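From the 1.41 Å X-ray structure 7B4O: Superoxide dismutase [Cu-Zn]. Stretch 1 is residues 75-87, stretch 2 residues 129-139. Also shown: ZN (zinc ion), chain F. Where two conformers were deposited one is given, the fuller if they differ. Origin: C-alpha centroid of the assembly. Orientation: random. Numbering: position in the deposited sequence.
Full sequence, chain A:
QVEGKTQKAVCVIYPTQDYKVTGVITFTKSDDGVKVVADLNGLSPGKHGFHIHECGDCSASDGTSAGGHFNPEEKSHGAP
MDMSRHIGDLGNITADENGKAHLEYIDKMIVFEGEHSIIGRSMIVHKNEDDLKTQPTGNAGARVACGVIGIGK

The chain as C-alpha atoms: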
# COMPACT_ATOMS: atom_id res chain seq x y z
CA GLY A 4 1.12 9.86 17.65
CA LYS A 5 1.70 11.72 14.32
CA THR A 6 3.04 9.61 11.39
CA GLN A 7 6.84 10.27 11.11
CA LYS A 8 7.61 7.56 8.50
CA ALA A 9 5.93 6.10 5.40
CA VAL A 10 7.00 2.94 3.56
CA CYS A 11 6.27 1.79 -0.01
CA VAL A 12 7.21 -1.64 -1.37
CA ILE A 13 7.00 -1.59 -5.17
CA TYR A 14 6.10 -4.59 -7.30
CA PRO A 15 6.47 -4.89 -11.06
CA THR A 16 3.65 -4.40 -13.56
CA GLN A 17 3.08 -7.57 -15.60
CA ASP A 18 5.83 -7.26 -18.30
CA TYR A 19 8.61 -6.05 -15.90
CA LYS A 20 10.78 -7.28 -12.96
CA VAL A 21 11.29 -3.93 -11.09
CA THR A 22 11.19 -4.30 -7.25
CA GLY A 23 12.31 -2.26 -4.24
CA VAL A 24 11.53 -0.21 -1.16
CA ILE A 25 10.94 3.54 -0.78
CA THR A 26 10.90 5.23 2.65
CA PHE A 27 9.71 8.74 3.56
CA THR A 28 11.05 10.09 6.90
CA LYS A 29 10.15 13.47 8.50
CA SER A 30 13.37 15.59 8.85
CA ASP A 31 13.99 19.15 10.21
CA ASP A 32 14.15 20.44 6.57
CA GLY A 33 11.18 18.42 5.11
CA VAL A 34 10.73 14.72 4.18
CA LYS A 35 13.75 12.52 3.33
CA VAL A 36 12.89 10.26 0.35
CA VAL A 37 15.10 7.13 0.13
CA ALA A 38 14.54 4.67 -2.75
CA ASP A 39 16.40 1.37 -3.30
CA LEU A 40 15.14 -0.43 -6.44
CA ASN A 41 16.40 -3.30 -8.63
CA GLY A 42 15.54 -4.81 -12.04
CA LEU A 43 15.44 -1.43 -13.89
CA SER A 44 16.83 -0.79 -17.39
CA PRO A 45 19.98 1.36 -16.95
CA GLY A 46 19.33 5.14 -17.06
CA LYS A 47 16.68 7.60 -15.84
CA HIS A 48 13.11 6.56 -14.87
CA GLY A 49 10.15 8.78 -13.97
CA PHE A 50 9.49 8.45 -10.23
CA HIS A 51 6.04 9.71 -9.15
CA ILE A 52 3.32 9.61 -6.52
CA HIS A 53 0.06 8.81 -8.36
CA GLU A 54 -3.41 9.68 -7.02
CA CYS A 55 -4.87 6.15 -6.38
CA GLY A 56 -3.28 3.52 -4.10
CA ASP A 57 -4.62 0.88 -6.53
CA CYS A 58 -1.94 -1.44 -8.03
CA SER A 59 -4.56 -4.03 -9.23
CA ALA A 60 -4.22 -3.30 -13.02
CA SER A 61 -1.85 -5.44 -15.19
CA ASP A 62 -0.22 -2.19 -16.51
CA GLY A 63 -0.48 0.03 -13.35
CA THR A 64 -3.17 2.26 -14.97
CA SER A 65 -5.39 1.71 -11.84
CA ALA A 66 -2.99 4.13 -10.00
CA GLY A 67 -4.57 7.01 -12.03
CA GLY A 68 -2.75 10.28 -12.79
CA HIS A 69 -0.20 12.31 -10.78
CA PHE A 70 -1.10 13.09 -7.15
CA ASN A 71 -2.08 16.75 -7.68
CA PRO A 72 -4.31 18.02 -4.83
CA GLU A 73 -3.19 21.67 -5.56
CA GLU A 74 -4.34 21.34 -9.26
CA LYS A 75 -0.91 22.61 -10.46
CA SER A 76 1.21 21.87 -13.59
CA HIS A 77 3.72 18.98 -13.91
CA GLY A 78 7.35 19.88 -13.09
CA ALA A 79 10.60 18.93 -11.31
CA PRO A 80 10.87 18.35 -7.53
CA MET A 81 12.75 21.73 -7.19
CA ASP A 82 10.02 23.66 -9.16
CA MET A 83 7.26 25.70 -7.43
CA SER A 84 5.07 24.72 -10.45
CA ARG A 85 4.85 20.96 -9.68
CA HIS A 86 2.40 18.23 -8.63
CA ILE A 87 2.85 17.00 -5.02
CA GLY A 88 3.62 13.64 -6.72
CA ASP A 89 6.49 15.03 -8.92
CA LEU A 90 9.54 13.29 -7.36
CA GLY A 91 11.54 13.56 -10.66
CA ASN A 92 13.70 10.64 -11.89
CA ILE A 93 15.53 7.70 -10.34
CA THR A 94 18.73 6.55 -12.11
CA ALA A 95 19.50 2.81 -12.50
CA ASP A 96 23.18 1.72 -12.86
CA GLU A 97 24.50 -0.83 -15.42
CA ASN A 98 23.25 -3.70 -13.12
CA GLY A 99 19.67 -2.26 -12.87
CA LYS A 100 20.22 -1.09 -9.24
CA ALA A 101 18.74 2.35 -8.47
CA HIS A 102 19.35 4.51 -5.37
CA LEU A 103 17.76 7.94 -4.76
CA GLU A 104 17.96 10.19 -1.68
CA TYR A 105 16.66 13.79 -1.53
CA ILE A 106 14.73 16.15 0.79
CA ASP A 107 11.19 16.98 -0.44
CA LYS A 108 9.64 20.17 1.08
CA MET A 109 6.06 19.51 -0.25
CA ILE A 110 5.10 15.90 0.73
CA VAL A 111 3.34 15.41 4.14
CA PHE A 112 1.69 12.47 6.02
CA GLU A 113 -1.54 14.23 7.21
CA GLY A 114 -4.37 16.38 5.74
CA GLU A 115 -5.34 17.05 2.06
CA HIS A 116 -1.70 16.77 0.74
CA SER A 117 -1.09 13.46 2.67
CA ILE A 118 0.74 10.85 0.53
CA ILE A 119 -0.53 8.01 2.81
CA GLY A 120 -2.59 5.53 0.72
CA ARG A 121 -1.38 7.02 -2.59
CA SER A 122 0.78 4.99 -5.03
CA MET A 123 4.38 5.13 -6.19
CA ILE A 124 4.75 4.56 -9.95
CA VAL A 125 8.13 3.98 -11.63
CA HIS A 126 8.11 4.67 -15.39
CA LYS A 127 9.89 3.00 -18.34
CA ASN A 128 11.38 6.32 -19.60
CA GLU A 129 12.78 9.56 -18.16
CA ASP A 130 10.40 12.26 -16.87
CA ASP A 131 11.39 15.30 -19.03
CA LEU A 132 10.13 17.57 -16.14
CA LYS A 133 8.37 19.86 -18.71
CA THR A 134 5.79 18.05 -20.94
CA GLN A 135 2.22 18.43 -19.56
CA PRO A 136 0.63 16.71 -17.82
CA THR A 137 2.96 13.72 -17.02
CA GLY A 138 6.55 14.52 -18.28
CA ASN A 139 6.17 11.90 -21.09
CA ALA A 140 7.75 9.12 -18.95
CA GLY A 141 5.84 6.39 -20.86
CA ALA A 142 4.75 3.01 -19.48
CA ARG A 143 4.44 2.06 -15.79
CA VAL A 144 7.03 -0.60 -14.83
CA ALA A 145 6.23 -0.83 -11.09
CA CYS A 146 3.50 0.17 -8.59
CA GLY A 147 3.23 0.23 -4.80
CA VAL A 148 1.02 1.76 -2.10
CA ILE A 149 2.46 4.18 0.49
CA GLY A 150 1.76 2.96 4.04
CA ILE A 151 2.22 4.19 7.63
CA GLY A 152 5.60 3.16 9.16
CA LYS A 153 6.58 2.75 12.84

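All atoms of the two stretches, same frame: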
# COMPACT_ATOMS: atom_id res chain seq x y z
N LYS A 75 -2.04 21.89 -9.86
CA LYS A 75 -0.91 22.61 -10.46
C LYS A 75 -0.39 21.83 -11.68
O LYS A 75 -0.93 20.76 -11.99
CB LYS A 75 0.14 22.87 -9.38
CG LYS A 75 -0.32 23.97 -8.40
CD LYS A 75 0.66 24.32 -7.31
CE LYS A 75 1.96 24.90 -7.81
NZ LYS A 75 1.78 26.21 -8.46
N SER A 76 0.57 22.43 -12.37
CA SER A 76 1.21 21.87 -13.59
C SER A 76 2.27 20.85 -13.18
O SER A 76 2.75 20.91 -12.06
CB SER A 76 1.80 22.96 -14.43
OG SER A 76 0.79 23.83 -14.88
N HIS A 77 2.63 19.97 -14.10
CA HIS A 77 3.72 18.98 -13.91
C HIS A 77 5.06 19.71 -13.93
O HIS A 77 5.26 20.59 -14.80
CB HIS A 77 3.67 17.93 -15.01
CG HIS A 77 4.74 16.90 -14.84
ND1 HIS A 77 4.71 15.93 -13.85
CD2 HIS A 77 5.92 16.75 -15.49
CE1 HIS A 77 5.81 15.20 -13.94
NE2 HIS A 77 6.56 15.68 -14.93
N GLY A 78 5.99 19.33 -13.06
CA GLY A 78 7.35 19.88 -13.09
C GLY A 78 8.34 19.00 -12.37
O GLY A 78 8.04 17.80 -12.15
N ALA A 79 9.49 19.58 -12.04
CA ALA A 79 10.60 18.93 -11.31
C ALA A 79 10.39 19.10 -9.82
O ALA A 79 9.72 20.04 -9.38
CB ALA A 79 11.91 19.53 -11.76
N PRO A 80 10.98 18.22 -8.98
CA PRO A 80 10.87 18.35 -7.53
C PRO A 80 11.22 19.75 -7.00
O PRO A 80 10.57 20.20 -6.06
CB PRO A 80 11.88 17.31 -7.00
CG PRO A 80 12.05 16.32 -8.11
CD PRO A 80 11.72 17.03 -9.40
N MET A 81 12.20 20.41 -7.61
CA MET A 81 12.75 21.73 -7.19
C MET A 81 11.85 22.88 -7.68
O MET A 81 12.09 24.02 -7.25
CB MET A 81 14.16 21.95 -7.76
CG MET A 81 14.15 22.36 -9.23
SD MET A 81 15.74 22.92 -9.90
CE MET A 81 15.49 24.70 -9.89
N ASP A 82 10.89 22.60 -8.56
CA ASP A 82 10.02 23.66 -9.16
C ASP A 82 8.89 24.00 -8.18
O ASP A 82 8.41 23.11 -7.47
CB ASP A 82 9.41 23.21 -10.49
CG ASP A 82 10.41 23.04 -11.61
OD1 ASP A 82 11.54 23.59 -11.50
OD2 ASP A 82 10.05 22.36 -12.60
N MET A 83 8.49 25.27 -8.15
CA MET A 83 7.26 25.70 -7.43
C MET A 83 6.05 25.20 -8.21
O MET A 83 5.08 24.77 -7.59
CB MET A 83 7.24 27.22 -7.32
CG MET A 83 8.38 27.77 -6.49
SD MET A 83 8.33 27.10 -4.82
CE MET A 83 9.63 25.88 -4.89
N SER A 84 6.12 25.24 -9.54
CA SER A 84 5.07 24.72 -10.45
C SER A 84 5.27 23.21 -10.62
O SER A 84 5.92 22.80 -11.60
CB SER A 84 5.08 25.46 -11.75
OG SER A 84 4.01 25.04 -12.56
N ARG A 85 4.75 22.43 -9.67
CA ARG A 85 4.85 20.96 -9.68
C ARG A 85 3.61 20.35 -9.02
O ARG A 85 2.94 21.02 -8.22
CB ARG A 85 6.12 20.47 -8.97
CG ARG A 85 6.16 20.79 -7.48
CD ARG A 85 7.28 20.05 -6.77
NE ARG A 85 6.83 18.80 -6.17
CZ ARG A 85 7.47 18.16 -5.20
NH1 ARG A 85 8.62 18.62 -4.74
NH2 ARG A 85 6.95 17.06 -4.69
N HIS A 86 3.34 19.10 -9.36
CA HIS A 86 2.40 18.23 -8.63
C HIS A 86 3.08 17.80 -7.32
O HIS A 86 4.31 17.67 -7.31
CB HIS A 86 2.09 16.98 -9.47
CG HIS A 86 1.49 17.28 -10.80
ND1 HIS A 86 1.75 16.53 -11.92
CD2 HIS A 86 0.64 18.25 -11.19
CE1 HIS A 86 1.05 17.02 -12.92
NE2 HIS A 86 0.38 18.07 -12.51
N ILE A 87 2.30 17.61 -6.26
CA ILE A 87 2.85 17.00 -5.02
C ILE A 87 3.59 15.71 -5.41
O ILE A 87 4.68 15.46 -4.87
CB ILE A 87 1.75 16.75 -3.98
CG1 ILE A 87 1.09 18.04 -3.50
CG2 ILE A 87 2.33 15.96 -2.81
CD1 ILE A 87 2.03 19.09 -2.96
N GLU A 129 12.43 8.37 -18.95
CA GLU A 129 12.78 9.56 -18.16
C GLU A 129 11.58 10.51 -18.15
O GLU A 129 10.90 10.69 -19.19
CB GLU A 129 14.02 10.19 -18.78
CG GLU A 129 14.49 11.46 -18.11
CD GLU A 129 15.79 11.99 -18.69
OE1 GLU A 129 16.44 11.26 -19.49
OE2 GLU A 129 16.16 13.13 -18.37
N ASP A 130 11.31 11.11 -17.00
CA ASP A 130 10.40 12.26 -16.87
C ASP A 130 11.16 13.49 -17.38
O ASP A 130 12.20 13.81 -16.78
CB ASP A 130 9.97 12.40 -15.41
CG ASP A 130 9.06 13.57 -15.08
OD1 ASP A 130 8.91 14.48 -15.92
OD2 ASP A 130 8.52 13.57 -13.97
N ASP A 131 10.66 14.14 -18.43
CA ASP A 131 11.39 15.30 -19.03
C ASP A 131 11.17 16.56 -18.19
O ASP A 131 11.79 17.58 -18.54
CB ASP A 131 11.03 15.49 -20.51
CG ASP A 131 9.61 15.94 -20.79
OD1 ASP A 131 8.96 16.49 -19.87
OD2 ASP A 131 9.17 15.76 -21.94
N LEU A 132 10.34 16.49 -17.15
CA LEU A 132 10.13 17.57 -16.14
C LEU A 132 9.41 18.78 -16.74
O LEU A 132 9.28 19.80 -16.03
CB LEU A 132 11.48 17.99 -15.54
CG LEU A 132 12.38 16.86 -15.04
CD1 LEU A 132 13.69 17.40 -14.51
CD2 LEU A 132 11.67 16.04 -13.98
N LYS A 133 8.90 18.69 -17.97
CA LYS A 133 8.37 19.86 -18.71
C LYS A 133 7.07 19.54 -19.44
O LYS A 133 6.17 20.41 -19.42
CB LYS A 133 9.41 20.38 -19.71
CG LYS A 133 10.68 20.93 -19.07
CD LYS A 133 10.47 22.14 -18.20
CE LYS A 133 11.76 22.73 -17.67
NZ LYS A 133 11.50 23.83 -16.71
N THR A 134 6.97 18.40 -20.12
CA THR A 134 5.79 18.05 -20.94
C THR A 134 4.59 17.87 -20.01
O THR A 134 4.72 17.14 -19.01
CB THR A 134 6.04 16.82 -21.82
OG1 THR A 134 7.18 17.07 -22.64
CG2 THR A 134 4.85 16.50 -22.70
N GLN A 135 3.47 18.51 -20.34
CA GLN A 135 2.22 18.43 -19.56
C GLN A 135 1.38 17.29 -20.12
O GLN A 135 1.38 17.07 -21.33
CB GLN A 135 1.47 19.76 -19.61
CG GLN A 135 2.29 20.91 -19.07
CD GLN A 135 2.70 20.69 -17.64
OE1 GLN A 135 1.88 20.38 -16.79
NE2 GLN A 135 3.99 20.84 -17.38
N PRO A 136 0.62 16.55 -19.28
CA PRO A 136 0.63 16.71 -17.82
C PRO A 136 1.48 15.71 -17.02
O PRO A 136 1.39 15.73 -15.80
CB PRO A 136 -0.85 16.47 -17.50
CG PRO A 136 -1.25 15.37 -18.47
CD PRO A 136 -0.43 15.63 -19.72
N THR A 137 2.27 14.87 -17.68
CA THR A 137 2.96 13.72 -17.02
C THR A 137 4.49 13.70 -17.22
O THR A 137 5.08 12.81 -16.61
CB THR A 137 2.38 12.38 -17.51
OG1 THR A 137 2.89 12.13 -18.82
CG2 THR A 137 0.87 12.37 -17.56
N GLY A 138 5.10 14.59 -18.01
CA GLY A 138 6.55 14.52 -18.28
C GLY A 138 6.93 13.46 -19.30
O GLY A 138 8.15 13.24 -19.49
N ASN A 139 5.95 12.84 -19.96
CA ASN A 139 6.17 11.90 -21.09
C ASN A 139 7.09 10.75 -20.68
O ASN A 139 7.96 10.35 -21.49
CB ASN A 139 6.73 12.67 -22.29
CG ASN A 139 6.67 11.88 -23.58
OD1 ASN A 139 5.73 11.12 -23.82
ND2 ASN A 139 7.66 12.06 -24.43
ZN ZN F . 3.38 15.43 -12.36
O HOH W 1 8.80 15.05 -11.65
O HOH W 2 11.05 21.65 -14.88

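What ties the two stretches together most firmly? The answer is His-77, whose imidazole faces two ways. Its ND1 binds the zinc ion at 2.1 Å, which leaves NE2, on the far side of the ring, to carry the proton and donate it to Asp-130 OD1 at 2.8 Å in a nearly straight hydrogen bond. Histidine suits this place because its two nitrogens can serve a metal and a carboxylate at once. With chi1 in the t rotamer the ring reaches into the second stretch, and Asp-130, also t, extends to meet it. The carboxylate is itself held in position: Leu-132 N donates to Asp-130 OD1 over 2.8 Å. His-86 adds a second ligand through its ND1, 2.0 Å from the zinc, and two more atoms come from elsewhere in the structure.

How does the backbone of His-77 take part? It is read by the amide group of Gln-135, which supplies one acceptor and one donor. His-77 N donates to Gln-135 OE1 at 2.8 Å, and Gln-135 NE2 donates back to His-77 O at 2.9 Å. A primary amide can match both halves of a residue's backbone in this way. The side chain of Gln-135 starts out sideways, but chi angles of -59°, -59° and -51° fold it so that its end reaches the first stretch. Gln-135 NE2 also donates to Lys-133 O at 3.0 Å, bracing the amide from within its own loop.

What surrounds the buried imidazole? The second stretch curls around it, covering 121 Å² of His-77 out of 429 Å² buried over both sides. Gly-138 N and Thr-137 O lie over one face of the ring, the former 3.4 Å from His-77 CD2. Glycine fits here because a CB on Gly-138 would sit about 2.6 Å from His-77 NE2 and 1.9 Å from Asp-130 OD1; its positive phi also favours glycine. The loop keeps its shape through Gly-138 N to Thr-134 O, 2.8 Å, and Asp-131 N to Gly-138 O, 2.9 Å. A cis peptide bond precedes Pro-136, whose O approaches His-86 CE1 to 3.2 Å at the ring edge.

What else links the stretches beyond the direct hydrogen bonds? Two waters and one small apolar contact do. One water donates to Gly-78 O at 2.9 Å and Asp-130 OD2 at 2.8 Å. Another donates to Asp-82 OD2 at 2.6 Å and Leu-132 O at 2.8 Å and accepts from Lys-133 NZ at 2.9 Å, so the lysine, whose CB points away, still joins the link through its long chain. Asp-82 OD2 also accepts from Ala-79 N at 2.9 Å, steadying the type I turn from Ala-79 to Asp-82. Nearby, Gly-78 CA makes a C-H...O contact with Leu-132 O at 3.5 Å, and Ala-79 CB packs against Leu-132 CD1 at 3.9 Å.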